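Local structure of capsid (Human calicivirus NLV/Boxer/2001/US, 4RDL) at the NDG/GAL/FUC site. The protein forms the norovirus capsid, its protruding domain dimerising and binding histo-blood group antigens such as the Lewis y tetrasaccharide on the outer surface of the virion. Numbering follows the deposited sequence. Chains: chain A/B, Capsid.

The NDG/GAL/FUC site. Residues chain A 114, 116, 137, 174, 176-177, 179, 224; chain B 129-131. With NDG (2-acetamido-2-deoxy-alpha-D-glucopyranose), chain E; GAL (beta-D-galactopyranose), chain F; FUC (alpha-L-fucopyranose), chain C; FUC (alpha-L-fucopyranose), chain D.
A:Asn177 hides more of its surface against the glycan than any other residue, standing at the end of strand 167-177 in the histo-blood group antigen site of a norovirus P dimer. Its CG lies between the backbone N and the carbonyl carbon (chi1 67°), so the amide reaches back over its own main chain toward the Lewis fucose, FUC (chain D). OD1 takes the O3 hydroxyl of that sugar on a lone pair in the amide plane at 2.6 Å, while ND2, on the other branch, hydrogen-bonds a water shared with GAL O6. An asparagine suits the place because one flat group offers both acceptor and donor. Its backbone O also accepts from the axial galactose hydroxyl O4 at 2.7 Å. A second water joins its N and OD1 to A:Val224 O and FUC (chain D) O4.

Galactose is held by its O3–O4 edge. A:Ser176, small enough to come in from the axial O4 side, touches both hydroxyls with OG, 2.7 Å from GAL O4 and 3.0 Å from GAL O3. A:His116 NE2 meets the same OG in a nearly straight hydrogen bond (166° at H), which helps fix the hydroxyl's rotation; the imidazole CE1 also faces O2 of FUC (chain C). A:Asp114 OD2 receives GAL O3 at 2.7 Å through its anti lone pair; the acidic group would polarise this hydroxyl. At the far end A:Thr179 OG1 bonds GAL O6.

A:Trp174 presents its six-membered edge to both fucoses, with CZ3 3.8 Å from the methyl C6 of FUC (chain D) and CH2 near O5 of FUC (chain C). A:His116 covers one indole face, and across the dimer interface B:Asp131 OD1 lies 3.0 Å above the other. The partner chain also supplies B:Gly130, whose backbone N donates a bent bond (142° at H) to the ring oxygen O5 of FUC (chain D); without a side chain, its CA can pack against the fucose methyl. The poorly ordered NDG scarcely touches protein.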
loop_
_atom_site.group_PDB
_atom_site.type_symbol
_atom_site.label_atom_id
_atom_site.label_comp_id
_atom_site.label_asym_id
_atom_site.label_seq_id
_atom_site.Cartn_x
_atom_site.Cartn_y
_atom_site.Cartn_z
ATOM N N ASP A 114 7.480 10.492 18.288
ATOM C CA ASP A 114 6.193 11.139 18.080
ATOM C C ASP A 114 5.648 10.766 16.709
ATOM O O ASP A 114 6.258 11.076 15.678
ATOM C CB ASP A 114 6.324 12.658 18.185
ATOM C CG ASP A 114 6.571 13.138 19.610
ATOM O OD1 ASP A 114 6.761 12.304 20.528
ATOM O OD2 ASP A 114 6.575 14.371 19.804
ATOM N N HIS A 116 3.029 11.405 14.005
ATOM C CA HIS A 116 2.107 12.434 13.543
ATOM C C HIS A 116 1.146 11.795 12.565
ATOM O O HIS A 116 1.523 11.462 11.435
ATOM C CB HIS A 116 2.874 13.588 12.894
ATOM C CG HIS A 116 3.838 14.249 13.826
ATOM N ND1 HIS A 116 3.509 15.371 14.560
ATOM C CD2 HIS A 116 5.101 13.918 14.185
ATOM C CE1 HIS A 116 4.540 15.716 15.311
ATOM N NE2 HIS A 116 5.515 14.845 15.110
ATOM N N VAL A 137 -1.142 13.791 17.247
ATOM C CA VAL A 137 0.144 13.207 17.593
ATOM C C VAL A 137 -0.084 12.078 18.593
ATOM O O VAL A 137 -0.864 12.223 19.546
ATOM C CB VAL A 137 1.084 14.258 18.214
ATOM C CG1 VAL A 137 2.409 13.625 18.604
ATOM C CG2 VAL A 137 1.287 15.418 17.248
ATOM N N TRP A 174 4.006 11.614 9.323
ATOM C CA TRP A 174 5.421 11.844 9.560
ATOM C C TRP A 174 5.780 11.507 11.009
ATOM O O TRP A 174 4.893 11.252 11.837
ATOM C CB TRP A 174 5.846 13.272 9.157
ATOM C CG TRP A 174 5.232 14.405 9.951
ATOM C CD1 TRP A 174 3.942 14.860 9.884
ATOM C CD2 TRP A 174 5.909 15.252 10.886
ATOM N NE1 TRP A 174 3.771 15.923 10.747
ATOM C CE2 TRP A 174 4.968 16.191 11.365
ATOM C CE3 TRP A 174 7.224 15.308 11.369
ATOM C CZ2 TRP A 174 5.295 17.170 12.305
ATOM C CZ3 TRP A 174 7.550 16.287 12.292
ATOM C CH2 TRP A 174 6.586 17.200 12.758
ATOM N N SER A 176 8.644 12.410 14.323
ATOM C CA SER A 176 9.717 13.216 14.893
ATOM C C SER A 176 10.202 12.622 16.215
ATOM O O SER A 176 9.561 11.728 16.784
ATOM C CB SER A 176 9.270 14.667 15.091
ATOM O OG SER A 176 8.194 14.730 16.003
ATOM N N ASN A 177 11.340 13.111 16.698
ATOM C CA ASN A 177 11.888 12.608 17.951
ATOM C C ASN A 177 11.079 13.036 19.165
ATOM O O ASN A 177 10.426 14.085 19.173
ATOM C CB ASN A 177 13.342 13.048 18.125
ATOM C CG ASN A 177 13.476 14.546 18.324
ATOM O OD1 ASN A 177 13.228 15.323 17.405
ATOM N ND2 ASN A 177 13.891 14.958 19.523
ATOM N N THR A 179 11.041 14.645 22.706
ATOM C CA THR A 179 11.873 15.640 23.367
ATOM C C THR A 179 12.878 14.967 24.293
ATOM O O THR A 179 12.517 14.119 25.105
ATOM C CB THR A 179 11.029 16.627 24.181
ATOM O OG1 THR A 179 10.135 17.321 23.303
ATOM C CG2 THR A 179 11.928 17.639 24.889
ATOM N N VAL A 224 11.699 12.709 10.447
ATOM C CA VAL A 224 12.486 13.936 10.490
ATOM C C VAL A 224 13.702 13.774 11.398
ATOM O O VAL A 224 13.585 13.290 12.525
ATOM C CB VAL A 224 11.596 15.126 10.894
ATOM C CG1 VAL A 224 12.415 16.395 11.096
ATOM C CG2 VAL A 224 10.519 15.340 9.835
ATOM N N THR B 129 14.673 18.907 10.309
ATOM C CA THR B 129 14.027 19.522 11.455
ATOM C C THR B 129 12.678 20.088 11.016
ATOM O O THR B 129 12.454 20.313 9.826
ATOM C CB THR B 129 14.890 20.670 12.021
ATOM O OG1 THR B 129 14.325 21.150 13.243
ATOM C CG2 THR B 129 14.974 21.818 11.025
ATOM N N GLY B 130 11.781 20.310 11.976
ATOM C CA GLY B 130 10.524 20.985 11.702
ATOM C C GLY B 130 9.424 20.096 11.142
ATOM O O GLY B 130 9.617 18.900 10.924
ATOM N N ASP B 131 8.265 20.699 10.902
ATOM C CA ASP B 131 7.084 19.999 10.402
ATOM C C ASP B 131 7.064 20.089 8.876
ATOM O O ASP B 131 6.923 21.170 8.316
ATOM C CB ASP B 131 5.833 20.654 10.999
ATOM C CG ASP B 131 4.546 19.935 10.636
ATOM O OD1 ASP B 131 4.542 19.146 9.669
ATOM O OD2 ASP B 131 3.525 20.178 11.320
HETATM C C1 NDG E . 10.309 24.422 18.100
HETATM C C2 NDG E . 11.259 23.231 18.041
HETATM C C3 NDG E . 10.613 22.119 17.375
HETATM C C4 NDG E . 9.444 21.755 18.075
HETATM C C5 NDG E . 8.470 22.932 18.158
HETATM C C6 NDG E . 7.291 22.586 18.977
HETATM C C7 NDG E . 13.797 23.505 18.028
HETATM C C8 NDG E . 14.967 23.849 17.347
HETATM O O5 NDG E . 9.108 24.086 18.738
HETATM O O3 NDG E . 11.563 20.957 17.239
HETATM O O4 NDG E . 8.809 20.574 17.490
HETATM O O6 NDG E . 7.536 22.302 20.387
HETATM O O7 NDG E . 13.866 23.127 19.204
HETATM N N2 NDG E . 12.513 23.591 17.353
HETATM O O1 NDG E . 10.045 24.867 16.847
HETATM C C1 GAL F . 8.547 19.534 18.388
HETATM C C2 GAL F . 7.634 18.513 17.746
HETATM C C3 GAL F . 7.455 17.313 18.602
HETATM C C4 GAL F . 8.698 16.753 19.007
HETATM C C5 GAL F . 9.523 17.796 19.689
HETATM C C6 GAL F . 10.844 17.345 20.120
HETATM O O2 GAL F . 6.376 19.130 17.488
HETATM O O3 GAL F . 6.630 16.347 17.920
HETATM O O4 GAL F . 9.405 16.217 17.843
HETATM O O5 GAL F . 9.733 18.962 18.787
HETATM O O6 GAL F . 11.561 18.216 20.862
HETATM C C1 FUC C . 5.979 18.956 16.172
HETATM C C2 FUC C . 4.560 19.318 16.039
HETATM C C3 FUC C . 4.356 20.759 16.312
HETATM C C4 FUC C . 5.200 21.631 15.453
HETATM C C5 FUC C . 6.660 21.216 15.483
HETATM C C6 FUC C . 7.480 21.991 14.524
HETATM O O2 FUC C . 3.805 18.553 16.935
HETATM O O3 FUC C . 3.011 21.095 16.188
HETATM O O4 FUC C . 4.738 21.585 14.146
HETATM O O5 FUC C . 6.826 19.813 15.252
HETATM C C1 FUC D . 12.194 20.815 15.985
HETATM C C2 FUC D . 13.389 19.916 16.165
HETATM C C3 FUC D . 12.952 18.579 16.605
HETATM C C4 FUC D . 12.009 17.993 15.695
HETATM C C5 FUC D . 10.854 18.889 15.440
HETATM C C6 FUC D . 10.010 18.375 14.388
HETATM O O2 FUC D . 14.283 20.486 17.113
HETATM O O3 FUC D . 14.100 17.719 16.793
HETATM O O4 FUC D . 12.646 17.683 14.435
HETATM O O5 FUC D . 11.294 20.274 15.065
HETATM O O HOH W 1 12.710 14.875 14.665
HETATM O O HOH W 2 14.292 17.769 20.280
#